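Local coordinates for putative uncharacterized protein PH1404 (Pyrococcus horikoshii, PDB 3AF6) that probably terminates transcription in archaea by cutting nascent RNA as a zinc-dependent ribonuclease of the metallo-beta-lactamase superfamily, at residues 154-159 with 284-289; 322-327 with 473-478. All coordinates share one frame; numbering follows the deposited sequence.

Interaction 1 of 2, residues 154-159 with 284-289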
ATOM      1  N   TYR A 154       3.278 -15.636   1.598  1.00 52.66           N
ATOM      2  CA  TYR A 154       2.954 -17.042   1.756  1.00 56.04           C
ATOM      3  C   TYR A 154       1.713 -17.174   2.622  1.00 56.00           C
ATOM      4  O   TYR A 154       0.808 -17.956   2.317  1.00 54.61           O
ATOM      5  CB  TYR A 154       4.142 -17.775   2.393  1.00 60.65           C
ATOM      6  CG  TYR A 154       3.852 -19.182   2.885  1.00 65.00           C
ATOM      7  CD1 TYR A 154       3.454 -19.414   4.208  1.00 67.15           C
ATOM      8  CD2 TYR A 154       4.009 -20.284   2.040  1.00 66.78           C
ATOM      9  CE1 TYR A 154       3.223 -20.710   4.678  1.00 69.32           C
ATOM     10  CE2 TYR A 154       3.781 -21.584   2.496  1.00 69.30           C
ATOM     11  CZ  TYR A 154       3.390 -21.792   3.816  1.00 71.22           C
ATOM     12  OH  TYR A 154       3.172 -23.077   4.271  1.00 72.29           O
ATOM     13  N   SER A 155       1.666 -16.396   3.699  1.00 56.00           N
ATOM     14  CA  SER A 155       0.523 -16.443   4.596  1.00 57.45           C
ATOM     15  C   SER A 155      -0.770 -16.039   3.892  1.00 58.66           C
ATOM     16  O   SER A 155      -1.787 -16.717   4.012  1.00 60.74           O
ATOM     17  CB  SER A 155       0.753 -15.537   5.797  1.00 57.26           C
ATOM     18  OG  SER A 155      -0.305 -15.698   6.720  1.00 59.16           O
ATOM     19  N   ILE A 156      -0.733 -14.933   3.162  1.00 58.97           N
ATOM     20  CA  ILE A 156      -1.911 -14.473   2.445  1.00 59.89           C
ATOM     21  C   ILE A 156      -2.381 -15.572   1.492  1.00 62.88           C
ATOM     22  O   ILE A 156      -3.556 -15.944   1.476  1.00 61.83           O
ATOM     23  CB  ILE A 156      -1.595 -13.190   1.646  1.00 57.45           C
ATOM     24  CG1 ILE A 156      -1.250 -12.056   2.612  1.00 55.64           C
ATOM     25  CG2 ILE A 156      -2.769 -12.813   0.771  1.00 56.25           C
ATOM     26  CD1 ILE A 156      -0.869 -10.764   1.938  1.00 54.59           C
ATOM     27  N   ARG A 157      -1.449 -16.097   0.703  1.00 67.34           N
ATOM     28  CA  ARG A 157      -1.763 -17.151  -0.254  1.00 70.85           C
ATOM     29  C   ARG A 157      -2.413 -18.328   0.467  1.00 71.12           C
ATOM     30  O   ARG A 157      -3.359 -18.932  -0.027  1.00 70.35           O
ATOM     31  CB  ARG A 157      -0.484 -17.597  -0.968  1.00 73.41           C
ATOM     32  CG  ARG A 157      -0.723 -18.506  -2.164  1.00 79.83           C
ATOM     33  CD  ARG A 157       0.214 -18.152  -3.322  1.00 84.26           C
ATOM     34  NE  ARG A 157       1.625 -18.339  -2.985  1.00 88.13           N
ATOM     35  CZ  ARG A 157       2.634 -17.969  -3.768  1.00 90.39           C
ATOM     36  NH1 ARG A 157       2.392 -17.387  -4.937  1.00 91.66           N
ATOM     37  NH2 ARG A 157       3.889 -18.179  -3.384  1.00 90.77           N
ATOM     38  N   GLN A 158      -1.897 -18.633   1.651  1.00 72.88           N
ATOM     39  CA  GLN A 158      -2.407 -19.724   2.474  1.00 74.08           C
ATOM     40  C   GLN A 158      -3.858 -19.456   2.871  1.00 72.86           C
ATOM     41  O   GLN A 158      -4.713 -20.334   2.771  1.00 72.25           O
ATOM     42  CB  GLN A 158      -1.543 -19.858   3.736  1.00 76.92           C
ATOM     43  CG  GLN A 158      -1.910 -21.021   4.650  1.00 81.68           C
ATOM     44  CD  GLN A 158      -1.434 -22.363   4.118  1.00 83.89           C
ATOM     45  OE1 GLN A 158      -1.813 -22.785   3.022  1.00 84.73           O
ATOM     46  NE2 GLN A 158      -0.594 -23.040   4.895  1.00 84.76           N
ATOM     47  N   ILE A 159      -4.121 -18.232   3.320  1.00 72.25           N
ATOM     48  CA  ILE A 159      -5.458 -17.830   3.751  1.00 71.25           C
ATOM     49  C   ILE A 159      -6.457 -17.830   2.605  1.00 71.77           C
ATOM     50  O   ILE A 159      -7.600 -18.255   2.766  1.00 71.54           O
ATOM     51  CB  ILE A 159      -5.424 -16.430   4.396  1.00 69.57           C
ATOM     52  CG1 ILE A 159      -4.583 -16.477   5.670  1.00 67.39           C
ATOM     53  CG2 ILE A 159      -6.832 -15.960   4.705  1.00 69.26           C
ATOM     54  CD1 ILE A 159      -4.309 -15.139   6.272  1.00 68.36           C
ATOM     55  N   THR A 284       0.211  -2.984  -1.746  1.00 37.68           N
ATOM     56  CA  THR A 284      -0.326  -2.325  -0.561  1.00 38.27           C
ATOM     57  C   THR A 284      -1.052  -3.346   0.325  1.00 38.64           C
ATOM     58  O   THR A 284      -0.954  -3.304   1.553  1.00 38.00           O
ATOM     59  CB  THR A 284      -1.275  -1.158  -0.950  1.00 37.81           C
ATOM     60  OG1 THR A 284      -0.515  -0.127  -1.600  1.00 35.28           O
ATOM     61  CG2 THR A 284      -1.933  -0.559   0.280  1.00 34.73           C
ATOM     62  N   ARG A 285      -1.767  -4.278  -0.294  1.00 39.58           N
ATOM     63  CA  ARG A 285      -2.446  -5.299   0.488  1.00 40.71           C
ATOM     64  C   ARG A 285      -1.405  -6.068   1.322  1.00 41.30           C
ATOM     65  O   ARG A 285      -1.561  -6.235   2.538  1.00 40.66           O
ATOM     66  CB  ARG A 285      -3.201  -6.276  -0.416  1.00 40.06           C
ATOM     67  CG  ARG A 285      -3.068  -7.708   0.068  1.00 42.97           C
ATOM     68  CD  ARG A 285      -4.371  -8.454   0.122  1.00 43.89           C
ATOM     69  NE  ARG A 285      -4.646  -9.206  -1.095  1.00 45.58           N
ATOM     70  CZ  ARG A 285      -3.758  -9.957  -1.738  1.00 44.78           C
ATOM     71  NH1 ARG A 285      -4.124 -10.608  -2.834  1.00 45.15           N
ATOM     72  NH2 ARG A 285      -2.507 -10.034  -1.308  1.00 41.80           N
ATOM     73  N   ASP A 286      -0.342  -6.522   0.662  1.00 39.02           N
ATOM     74  CA  ASP A 286       0.705  -7.274   1.343  1.00 40.03           C
ATOM     75  C   ASP A 286       1.449  -6.424   2.362  1.00 39.01           C
ATOM     76  O   ASP A 286       1.713  -6.863   3.476  1.00 38.31           O
ATOM     77  CB  ASP A 286       1.712  -7.846   0.333  1.00 40.63           C
ATOM     78  CG  ASP A 286       1.084  -8.847  -0.622  1.00 40.10           C
ATOM     79  OD1 ASP A 286       1.800  -9.340  -1.521  1.00 40.42           O
ATOM     80  OD2 ASP A 286      -0.124  -9.135  -0.479  1.00 41.22           O
ATOM     81  N   LEU A 287       1.788  -5.202   1.982  1.00 39.51           N
ATOM     82  CA  LEU A 287       2.508  -4.317   2.885  1.00 39.29           C
ATOM     83  C   LEU A 287       1.709  -3.888   4.120  1.00 38.82           C
ATOM     84  O   LEU A 287       2.236  -3.887   5.226  1.00 37.43           O
ATOM     85  CB  LEU A 287       2.994  -3.090   2.119  1.00 38.89           C
ATOM     86  CG  LEU A 287       4.137  -3.384   1.148  1.00 40.83           C
ATOM     87  CD1 LEU A 287       4.304  -2.232   0.164  1.00 40.72           C
ATOM     88  CD2 LEU A 287       5.414  -3.625   1.946  1.00 39.09           C
ATOM     89  N   MET A 288       0.438  -3.541   3.946  1.00 40.45           N
ATOM     90  CA  MET A 288      -0.360  -3.102   5.086  1.00 41.54           C
ATOM     91  C   MET A 288      -0.562  -4.252   6.069  1.00 41.31           C
ATOM     92  O   MET A 288      -0.487  -4.056   7.285  1.00 40.58           O
ATOM     93  CB  MET A 288      -1.713  -2.531   4.628  1.00 41.05           C
ATOM     94  CG  MET A 288      -2.817  -3.536   4.411  1.00 40.64           C
ATOM     95  SD  MET A 288      -4.337  -2.675   4.027  1.00 44.28           S
ATOM     96  CE  MET A 288      -5.059  -3.758   2.787  1.00 40.84           C
ATOM     97  N   VAL A 289      -0.799  -5.448   5.534  1.00 40.93           N
ATOM     98  CA  VAL A 289      -0.984  -6.627   6.370  1.00 39.81           C
ATOM     99  C   VAL A 289       0.263  -6.794   7.217  1.00 40.57           C
ATOM    100  O   VAL A 289       0.185  -7.161   8.382  1.00 40.67           O
ATOM    101  CB  VAL A 289      -1.196  -7.892   5.525  1.00 39.31           C
ATOM    102  CG1 VAL A 289      -0.897  -9.130   6.350  1.00 40.99           C
ATOM    103  CG2 VAL A 289      -2.628  -7.946   5.041  1.00 39.79           C
TER
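Ile156 packs on the ion pair of Arg285 and Asp286 in a buried helix-to-helix contact. It joins helix 151-161, in the N-terminal KH region, to helix 282-301 of the metallo-beta-lactamase part. Between the two segments the nearest CA atoms are those of Ile156 and Asp286, 7.7 Å apart. The contact is small, burying 154 Å² in all, and most of that belongs to Ile156.

Both branches of Ile156 are used. CG2 lies over one face of the Arg285 guanidinium, with Ile156 CG2 3.5 Å from Arg285 NH2. The longer branch is anti to the carbonyl carbon (chi1 -65°) and extended beyond that. It carries CD1 to the carboxylate of the next residue, and Ile156 CD1 is 3.7 Å from Asp286 CG. The same methyl also touches the guanidinium, so the isoleucine covers the meeting point of the two charged groups.

Arg285 is bent at chi2 and chi3. The bends bring its guanidinium back beside its own helix, where Arg285 NH2 pairs with Asp286 OD2 at 2.7 Å. The other carboxylate oxygen, OD1, is hydrogen-bonded to the Tyr472 hydroxyl. Each oxygen of the buried carboxylate thus has its own partner.

Ile317 of helix 310-319 touches both Ile156 and Val289, and Ile153 of helix 151-161 touches Asp286.

No hydrogen bond or salt bridge crosses between the two segments. The charges are paired on one helix, and the other helix supplies hydrocarbon. Such cover would be expected to limit water on this side of the ion pair and so probably strengthen it. It also lets a polar helix face pack against an apolar side chain without leaving a buried charge alone.

Interaction 2 of 2, residues 322-327 with 473-478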
ATOM      1  N   THR A 322      -7.725  -6.680  -4.875  1.00 38.25           N
ATOM      2  CA  THR A 322      -6.628  -5.925  -5.472  1.00 39.33           C
ATOM      3  C   THR A 322      -6.898  -5.415  -6.881  1.00 40.28           C
ATOM      4  O   THR A 322      -7.702  -5.973  -7.631  1.00 39.61           O
ATOM      5  CB  THR A 322      -5.330  -6.737  -5.491  1.00 40.83           C
ATOM      6  OG1 THR A 322      -5.468  -7.839  -6.398  1.00 41.94           O
ATOM      7  CG2 THR A 322      -5.005  -7.250  -4.088  1.00 40.60           C
ATOM      8  N   LEU A 323      -6.195  -4.346  -7.227  1.00 40.82           N
ATOM      9  CA  LEU A 323      -6.344  -3.704  -8.517  1.00 41.84           C
ATOM     10  C   LEU A 323      -4.988  -3.125  -8.875  1.00 41.91           C
ATOM     11  O   LEU A 323      -4.340  -2.510  -8.027  1.00 44.43           O
ATOM     12  CB  LEU A 323      -7.353  -2.566  -8.383  1.00 43.67           C
ATOM     13  CG  LEU A 323      -8.516  -2.421  -9.357  1.00 47.26           C
ATOM     14  CD1 LEU A 323      -9.370  -3.688  -9.348  1.00 47.92           C
ATOM     15  CD2 LEU A 323      -9.353  -1.208  -8.950  1.00 45.30           C
ATOM     16  N   ASP A 324      -4.546  -3.318 -10.115  1.00 41.53           N
ATOM     17  CA  ASP A 324      -3.269  -2.751 -10.548  1.00 39.50           C
ATOM     18  C   ASP A 324      -3.515  -1.340 -11.083  1.00 39.23           C
ATOM     19  O   ASP A 324      -4.656  -0.967 -11.367  1.00 39.58           O
ATOM     20  CB  ASP A 324      -2.651  -3.602 -11.649  1.00 40.67           C
ATOM     21  CG  ASP A 324      -2.208  -4.963 -11.158  1.00 41.16           C
ATOM     22  OD1 ASP A 324      -1.472  -5.025 -10.154  1.00 40.90           O
ATOM     23  OD2 ASP A 324      -2.586  -5.974 -11.790  1.00 42.43           O
ATOM     24  N   TYR A 325      -2.458  -0.548 -11.216  1.00 38.88           N
ATOM     25  CA  TYR A 325      -2.618   0.806 -11.747  1.00 37.62           C
ATOM     26  C   TYR A 325      -3.356   0.763 -13.090  1.00 38.47           C
ATOM     27  O   TYR A 325      -3.309  -0.233 -13.814  1.00 37.50           O
ATOM     28  CB  TYR A 325      -1.261   1.481 -11.967  1.00 34.92           C
ATOM     29  CG  TYR A 325      -0.415   1.683 -10.728  1.00 34.72           C
ATOM     30  CD1 TYR A 325      -0.996   2.030  -9.502  1.00 35.34           C
ATOM     31  CD2 TYR A 325       0.976   1.588 -10.792  1.00 32.44           C
ATOM     32  CE1 TYR A 325      -0.210   2.279  -8.372  1.00 33.95           C
ATOM     33  CE2 TYR A 325       1.768   1.841  -9.677  1.00 33.58           C
ATOM     34  CZ  TYR A 325       1.171   2.185  -8.469  1.00 35.04           C
ATOM     35  OH  TYR A 325       1.957   2.429  -7.359  1.00 35.08           O
ATOM     36  N   GLY A 326      -4.050   1.848 -13.407  1.00 40.29           N
ATOM     37  CA  GLY A 326      -4.756   1.937 -14.673  1.00 41.44           C
ATOM     38  C   GLY A 326      -5.968   1.063 -14.908  1.00 43.47           C
ATOM     39  O   GLY A 326      -6.636   1.226 -15.923  1.00 45.18           O
ATOM     40  N   GLU A 327      -6.276   0.148 -13.999  1.00 45.04           N
ATOM     41  CA  GLU A 327      -7.436  -0.716 -14.198  1.00 47.61           C
ATOM     42  C   GLU A 327      -8.757  -0.126 -13.696  1.00 46.80           C
ATOM     43  O   GLU A 327      -9.046  -0.135 -12.505  1.00 46.62           O
ATOM     44  CB  GLU A 327      -7.192  -2.082 -13.554  1.00 52.06           C
ATOM     45  CG  GLU A 327      -6.473  -3.081 -14.463  1.00 59.50           C
ATOM     46  CD  GLU A 327      -5.977  -4.328 -13.718  1.00 64.21           C
ATOM     47  OE1 GLU A 327      -6.736  -4.885 -12.887  1.00 66.63           O
ATOM     48  OE2 GLU A 327      -4.827  -4.754 -13.976  1.00 65.35           O
ATOM     49  N   PRO A 473       8.358  -6.435  -8.959  1.00 46.35           N
ATOM     50  CA  PRO A 473       9.208  -5.590  -9.810  1.00 45.73           C
ATOM     51  C   PRO A 473       8.426  -4.578 -10.634  1.00 44.09           C
ATOM     52  O   PRO A 473       8.858  -3.444 -10.795  1.00 42.47           O
ATOM     53  CB  PRO A 473       9.946  -6.603 -10.683  1.00 47.42           C
ATOM     54  CG  PRO A 473       8.964  -7.755 -10.763  1.00 47.69           C
ATOM     55  CD  PRO A 473       8.486  -7.854  -9.331  1.00 45.11           C
ATOM     56  N   GLU A 474       7.271  -4.982 -11.148  1.00 44.27           N
ATOM     57  CA  GLU A 474       6.468  -4.068 -11.951  1.00 46.66           C
ATOM     58  C   GLU A 474       6.029  -2.801 -11.213  1.00 46.04           C
ATOM     59  O   GLU A 474       5.620  -1.824 -11.841  1.00 46.43           O
ATOM     60  CB  GLU A 474       5.235  -4.785 -12.499  1.00 51.14           C
ATOM     61  CG  GLU A 474       5.527  -5.721 -13.666  1.00 59.46           C
ATOM     62  CD  GLU A 474       4.257  -6.269 -14.304  1.00 63.72           C
ATOM     63  OE1 GLU A 474       3.377  -5.458 -14.672  1.00 66.71           O
ATOM     64  OE2 GLU A 474       4.139  -7.508 -14.440  1.00 66.31           O
ATOM     65  N   TYR A 475       6.104  -2.811  -9.885  1.00 43.81           N
ATOM     66  CA  TYR A 475       5.700  -1.646  -9.117  1.00 40.70           C
ATOM     67  C   TYR A 475       6.851  -0.706  -8.810  1.00 40.38           C
ATOM     68  O   TYR A 475       6.658   0.374  -8.257  1.00 40.97           O
ATOM     69  CB  TYR A 475       4.977  -2.074  -7.832  1.00 40.20           C
ATOM     70  CG  TYR A 475       3.509  -2.343  -8.076  1.00 38.36           C
ATOM     71  CD1 TYR A 475       3.063  -3.607  -8.485  1.00 36.45           C
ATOM     72  CD2 TYR A 475       2.571  -1.304  -7.996  1.00 37.03           C
ATOM     73  CE1 TYR A 475       1.719  -3.828  -8.816  1.00 34.04           C
ATOM     74  CE2 TYR A 475       1.229  -1.511  -8.322  1.00 34.74           C
ATOM     75  CZ  TYR A 475       0.814  -2.775  -8.736  1.00 34.81           C
ATOM     76  OH  TYR A 475      -0.492  -2.962  -9.106  1.00 34.31           O
ATOM     77  N   LEU A 476       8.055  -1.115  -9.183  1.00 41.44           N
ATOM     78  CA  LEU A 476       9.234  -0.281  -8.978  1.00 41.10           C
ATOM     79  C   LEU A 476       9.499   0.472 -10.277  1.00 40.95           C
ATOM     80  O   LEU A 476       8.823   0.251 -11.289  1.00 38.79           O
ATOM     81  CB  LEU A 476      10.450  -1.141  -8.607  1.00 39.53           C
ATOM     82  CG  LEU A 476      10.436  -1.757  -7.198  1.00 41.43           C
ATOM     83  CD1 LEU A 476      11.565  -2.782  -7.067  1.00 42.67           C
ATOM     84  CD2 LEU A 476      10.588  -0.658  -6.137  1.00 39.76           C
ATOM     85  N   SER A 477      10.466   1.379 -10.243  1.00 42.31           N
ATOM     86  CA  SER A 477      10.817   2.136 -11.435  1.00 43.03           C
ATOM     87  C   SER A 477      11.309   1.156 -12.492  1.00 44.12           C
ATOM     88  O   SER A 477      11.841   0.091 -12.162  1.00 44.41           O
ATOM     89  CB  SER A 477      11.920   3.139 -11.124  1.00 41.03           C
ATOM     90  OG  SER A 477      13.084   2.459 -10.699  1.00 41.37           O
ATOM     91  N   ARG A 478      11.125   1.522 -13.757  1.00 45.67           N
ATOM     92  CA  ARG A 478      11.549   0.702 -14.880  1.00 47.41           C
ATOM     93  C   ARG A 478      13.000   0.247 -14.769  1.00 48.60           C
ATOM     94  O   ARG A 478      13.324  -0.890 -15.106  1.00 48.03           O
ATOM     95  CB  ARG A 478      11.344   1.473 -16.182  1.00 47.98           C
ATOM     96  CG  ARG A 478       9.950   1.315 -16.750  1.00 48.84           C
ATOM     97  CD  ARG A 478       9.636   2.380 -17.773  1.00 49.18           C
ATOM     98  NE  ARG A 478       9.431   3.686 -17.159  1.00 48.32           N
ATOM     99  CZ  ARG A 478       8.987   4.754 -17.815  1.00 49.26           C
ATOM    100  NH1 ARG A 478       8.703   4.679 -19.113  1.00 45.92           N
ATOM    101  NH2 ARG A 478       8.811   5.896 -17.167  1.00 49.26           N
TER
HETATM  102  O   HOH W   1       4.305   1.634  -6.566  1.00 30.29           O
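Tyr475 turns the edge of its ring to the face of Tyr325 in a T-shaped stack. The ring centroids are 5.0 Å apart and the planes meet at 61°. Tyr475 CE2 lies over the Tyr325 face, offset toward its rim, 3.7 Å from Tyr325 CE2. Tyr325 CG is anti to its carbonyl carbon (chi1 -62°), which turns the ring toward Tyr475.

The Tyr475 hydroxyl reaches past this ring to Asp324. Tyr475 OH donates to Asp324 OD1 at 2.5 Å, using the anti lone pair of the carboxylate oxygen. OD1 lies near the plane of the phenol ring, but the carboxylate is turned 43° from it.

At the other end, one water donates to both Tyr325 OH and the backbone O of Tyr475. Tyr325 OH is also hydrogen-bonded to Ser348 O. A type II turn from Asp324 to Glu327 carries both partners. The side chain of Tyr325 is about 8 Å from the side chains of His256 and His344, which bind zinc.

The contact joins metallo-beta-lactamase and beta-CASP loops, the parts that flank the active site in this family. The turn links strands 320-322 and 329-332. Tyr475, between helices 462-471 and 478-482, also packs on Pro282 and Pro283 of helix 282-301.

In the fold
Helix 282-301 is common to both contacts. Interaction 1 uses its 284-289 segment, and in interaction 2 its first turn backs Tyr475. The two centres are about 17 Å apart, but the contacts touch where Arg285 packs on Thr322. Interaction 1 is the more buried and joins the KH region to the metallo-beta-lactamase part. Interaction 2 is partly buried and joins the metallo-beta-lactamase and beta-CASP parts through loops. Their chemistry differs accordingly. In the first, an aliphatic side chain covers a salt bridge made within one helix. In the second, an aromatic pair and a hydrogen bond connect the two segments directly, and a water bridges them.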